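Local coordinates for beta-lactamase (Chitinophaga pinensis, PDB 6N36), which probably hydrolyses the beta-lactam ring of antibiotics as a zinc-dependent enzyme of the metallo-beta-lactamase superfamily, at residues I185-N190 and A227-L232. Residues are numbered along the deposited sequence; the frame is centred on the assembly and turned at random.
Sequences IPSILN and AGQYEL
Gln229 sets CG anti to its own carbonyl carbon (chi1 -73°) and then runs out extended (chi2 176°), which carries its amide across to Ile185. Ile185 turns CG1 anti to its carbonyl carbon and CG2 anti to its backbone N, which puts CG1 near the oxygen end of that amide and CG2 near the nitrogen end. Within the metallo-beta-lactamase fold, the contact joins the loop after strand 177-182, which holds an inverse gamma turn centred on Pro186, to the short, weakly bonded helix 227-230, right after the zinc ligand His226.

The two side chains lie alongside each other and point opposite ways. One face of the amide lies over the branched carbon of Ile185, with Gln229 CD 3.8 Å from Ile185 CB. The oxygen end reaches one branch, Gln229 OE1 to Ile185 CG1 at 4.0 Å. The nitrogen end, Gln229 NE2, reaches the other branch, Ile185 CG2. Elsewhere Ile185 packs on Trp222, Val256 and Trp260.

No direct hydrogen bond links the segments. Two waters do that work, one at each end of the amide. The first accepts from Ile185 N at 2.9 Å and donates to Gln229 OE1 at 2.8 Å. The same OE1 takes a weak hydrogen bond from His226 N, which adds to the hold on the rotation of the amide.

Ser187 connects the loop to the other zinc site. Its backbone O is hydrogen-bonded to ND1 of the zinc ligand His160, probably helping to orient that ring. Its side chain lies about 6 Å from a bound zinc ion. Ser187 OG stands 4.3 Å from Gln229 NE2, and the second water spans the pair: it lies 2.9 Å from Ser187 OG and accepts from Gln229 NE2 at 3.2 Å.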
ATOM      1  N   ILE A 185       0.664  -7.607  -1.648  1.00 21.40           N
ATOM      2  CA  ILE A 185       0.488  -9.071  -1.809  1.00 21.86           C
ATOM      3  C   ILE A 185      -0.080  -9.295  -3.199  1.00 22.75           C
ATOM      4  O   ILE A 185      -0.948  -8.566  -3.672  1.00 23.82           O
ATOM      5  CB  ILE A 185      -0.424  -9.619  -0.695  1.00 24.51           C
ATOM      6  CG1 ILE A 185       0.250  -9.512   0.678  1.00 24.34           C
ATOM      7  CG2 ILE A 185      -0.869 -11.056  -1.002  1.00 25.61           C
ATOM      8  CD1 ILE A 185       1.587 -10.159   0.829  1.00 25.52           C
ATOM      9  N   PRO A 186       0.467 -10.262  -3.951  1.00 20.59           N
ATOM     10  CA  PRO A 186       0.069 -10.485  -5.341  1.00 20.71           C
ATOM     11  C   PRO A 186      -1.232 -11.279  -5.478  1.00 21.23           C
ATOM     12  O   PRO A 186      -1.269 -12.348  -6.060  1.00 20.88           O
ATOM     13  CB  PRO A 186       1.276 -11.206  -5.916  1.00 21.43           C
ATOM     14  CG  PRO A 186       1.767 -12.019  -4.753  1.00 22.57           C
ATOM     15  CD  PRO A 186       1.655 -11.069  -3.585  1.00 20.87           C
ATOM     16  N   SER A 187      -2.299 -10.726  -4.932  1.00 20.59           N
ATOM     17  CA  SER A 187      -3.641 -11.302  -5.097  1.00 20.35           C
ATOM     18  C   SER A 187      -4.111 -11.192  -6.551  1.00 19.61           C
ATOM     19  O   SER A 187      -3.800 -10.237  -7.225  1.00 19.50           O
ATOM     20  CB  SER A 187      -4.617 -10.725  -4.110  1.00 21.74           C
ATOM     21  OG  SER A 187      -4.780  -9.354  -4.335  1.00 22.34           O
ATOM     22  N   ILE A 188      -4.816 -12.197  -7.021  1.00 19.70           N
ATOM     23  CA  ILE A 188      -5.336 -12.338  -8.404  1.00 20.22           C
ATOM     24  C   ILE A 188      -6.851 -12.229  -8.345  1.00 22.02           C
ATOM     25  O   ILE A 188      -7.462 -13.070  -7.643  1.00 22.58           O
ATOM     26  CB  ILE A 188      -4.871 -13.684  -8.972  1.00 21.99           C
ATOM     27  CG1 ILE A 188      -3.350 -13.831  -8.898  1.00 21.59           C
ATOM     28  CG2 ILE A 188      -5.356 -13.776 -10.416  1.00 22.70           C
ATOM     29  CD1 ILE A 188      -2.836 -15.273  -9.133  1.00 23.13           C
ATOM     30  N   LEU A 189      -7.440 -11.297  -9.093  1.00 20.74           N
ATOM     31  CA  LEU A 189      -8.909 -11.122  -9.110  1.00 22.27           C
ATOM     32  C   LEU A 189      -9.504 -12.239  -9.970  1.00 22.29           C
ATOM     33  O   LEU A 189      -8.819 -12.853 -10.841  1.00 21.27           O
ATOM     34  CB  LEU A 189      -9.288  -9.749  -9.667  1.00 23.60           C
ATOM     35  CG  LEU A 189      -8.885  -8.565  -8.784  1.00 28.15           C
ATOM     36  CD1 LEU A 189      -9.408  -7.263  -9.381  1.00 29.91           C
ATOM     37  CD2 LEU A 189      -9.399  -8.757  -7.392  1.00 31.72           C
ATOM     38  N   ASN A 190     -10.777 -12.521  -9.714  1.00 22.67           N
ATOM     39  CA  ASN A 190     -11.479 -13.579 -10.464  1.00 22.96           C
ATOM     40  C   ASN A 190     -11.418 -13.349 -11.983  1.00 24.23           C
ATOM     41  O   ASN A 190     -11.309 -14.329 -12.698  1.00 25.42           O
ATOM     42  CB  ASN A 190     -12.923 -13.614  -9.978  1.00 25.48           C
ATOM     43  CG  ASN A 190     -13.723 -14.735 -10.585  1.00 26.40           C
ATOM     44  OD1 ASN A 190     -13.177 -15.826 -10.751  1.00 29.07           O
ATOM     45  ND2 ASN A 190     -15.043 -14.539 -10.763  1.00 29.27           N
ATOM     46  N   ALA A 227      -5.767  -5.831   6.221  1.00 22.66           N
ATOM     47  CA  ALA A 227      -5.489  -6.449   7.533  1.00 23.13           C
ATOM     48  C   ALA A 227      -5.428  -7.980   7.407  1.00 25.24           C
ATOM     49  O   ALA A 227      -4.620  -8.586   8.124  1.00 25.85           O
ATOM     50  CB  ALA A 227      -6.618  -6.056   8.467  1.00 23.95           C
ATOM     51  N   GLY A 228      -6.320  -8.583   6.641  1.00 26.71           N
ATOM     52  CA  GLY A 228      -6.425 -10.058   6.580  1.00 29.00           C
ATOM     53  C   GLY A 228      -5.188 -10.669   5.935  1.00 29.11           C
ATOM     54  O   GLY A 228      -4.879 -11.863   6.217  1.00 31.32           O
ATOM     55  N   GLN A 229      -4.485  -9.917   5.083  1.00 25.63           N
ATOM     56  CA  GLN A 229      -3.310 -10.447   4.356  1.00 25.02           C
ATOM     57  C   GLN A 229      -2.182 -10.751   5.336  1.00 25.12           C
ATOM     58  O   GLN A 229      -1.379 -11.632   5.027  1.00 28.15           O
ATOM     59  CB  GLN A 229      -2.883  -9.463   3.272  1.00 24.84           C
ATOM     60  CG  GLN A 229      -3.894  -9.507   2.147  1.00 25.49           C
ATOM     61  CD  GLN A 229      -3.634  -8.513   1.065  1.00 27.23           C
ATOM     62  OE1 GLN A 229      -3.073  -7.438   1.315  1.00 27.10           O
ATOM     63  NE2 GLN A 229      -4.143  -8.880  -0.115  1.00 30.37           N
ATOM     64  N   TYR A 230      -2.070 -10.023   6.452  1.00 23.21           N
ATOM     65  CA  TYR A 230      -0.963 -10.189   7.430  1.00 24.56           C
ATOM     66  C   TYR A 230      -1.522 -10.429   8.821  1.00 25.70           C
ATOM     67  O   TYR A 230      -0.721 -10.386   9.743  1.00 26.94           O
ATOM     68  CB  TYR A 230       0.024  -9.030   7.388  1.00 24.08           C
ATOM     69  CG  TYR A 230      -0.484  -7.674   7.802  1.00 23.42           C
ATOM     70  CD1 TYR A 230      -1.402  -6.964   7.048  1.00 22.86           C
ATOM     71  CD2 TYR A 230      -0.026  -7.076   8.966  1.00 24.52           C
ATOM     72  CE1 TYR A 230      -1.826  -5.692   7.400  1.00 24.32           C
ATOM     73  CE2 TYR A 230      -0.466  -5.821   9.352  1.00 24.65           C
ATOM     74  CZ  TYR A 230      -1.371  -5.118   8.572  1.00 23.38           C
ATOM     75  OH  TYR A 230      -1.831  -3.874   8.913  1.00 23.85           O
ATOM     76  N   GLU A 231      -2.823 -10.709   8.938  1.00 26.25           N
ATOM     77  CA  GLU A 231      -3.481 -11.074  10.222  1.00 27.23           C
ATOM     78  C   GLU A 231      -3.245  -9.972  11.259  1.00 27.58           C
ATOM     79  O   GLU A 231      -2.937 -10.273  12.415  1.00 26.95           O
ATOM     80  CB  GLU A 231      -2.989 -12.465  10.621  1.00 31.27           C
ATOM     81  CG  GLU A 231      -3.515 -13.522   9.677  1.00 34.71           C
ATOM     82  CD  GLU A 231      -4.926 -14.018   9.950  1.00 41.72           C
ATOM     83  OE1 GLU A 231      -5.806 -13.238  10.433  1.00 43.53           O
ATOM     84  OE2 GLU A 231      -5.143 -15.224   9.719  1.00 49.83           O
ATOM     85  N   LEU A 232      -3.409  -8.695  10.876  1.00 25.05           N
ATOM     86  CA  LEU A 232      -3.266  -7.565  11.814  1.00 25.35           C
ATOM     87  C   LEU A 232      -3.968  -7.863  13.141  1.00 25.75           C
ATOM     88  O   LEU A 232      -3.347  -7.604  14.143  1.00 26.60           O
ATOM     89  CB  LEU A 232      -3.860  -6.288  11.208  1.00 24.29           C
ATOM     90  CG  LEU A 232      -3.939  -5.066  12.116  1.00 24.56           C
ATOM     91  CD1 LEU A 232      -2.580  -4.656  12.642  1.00 24.06           C
ATOM     92  CD2 LEU A 232      -4.621  -3.923  11.355  1.00 25.58           C
TER
HETATM   93  O   HOH W   1      -1.821  -6.249  -0.902  1.00 28.61           O
HETATM   94  O   HOH W   2      -5.371  -7.206  -2.493  1.00 31.49           O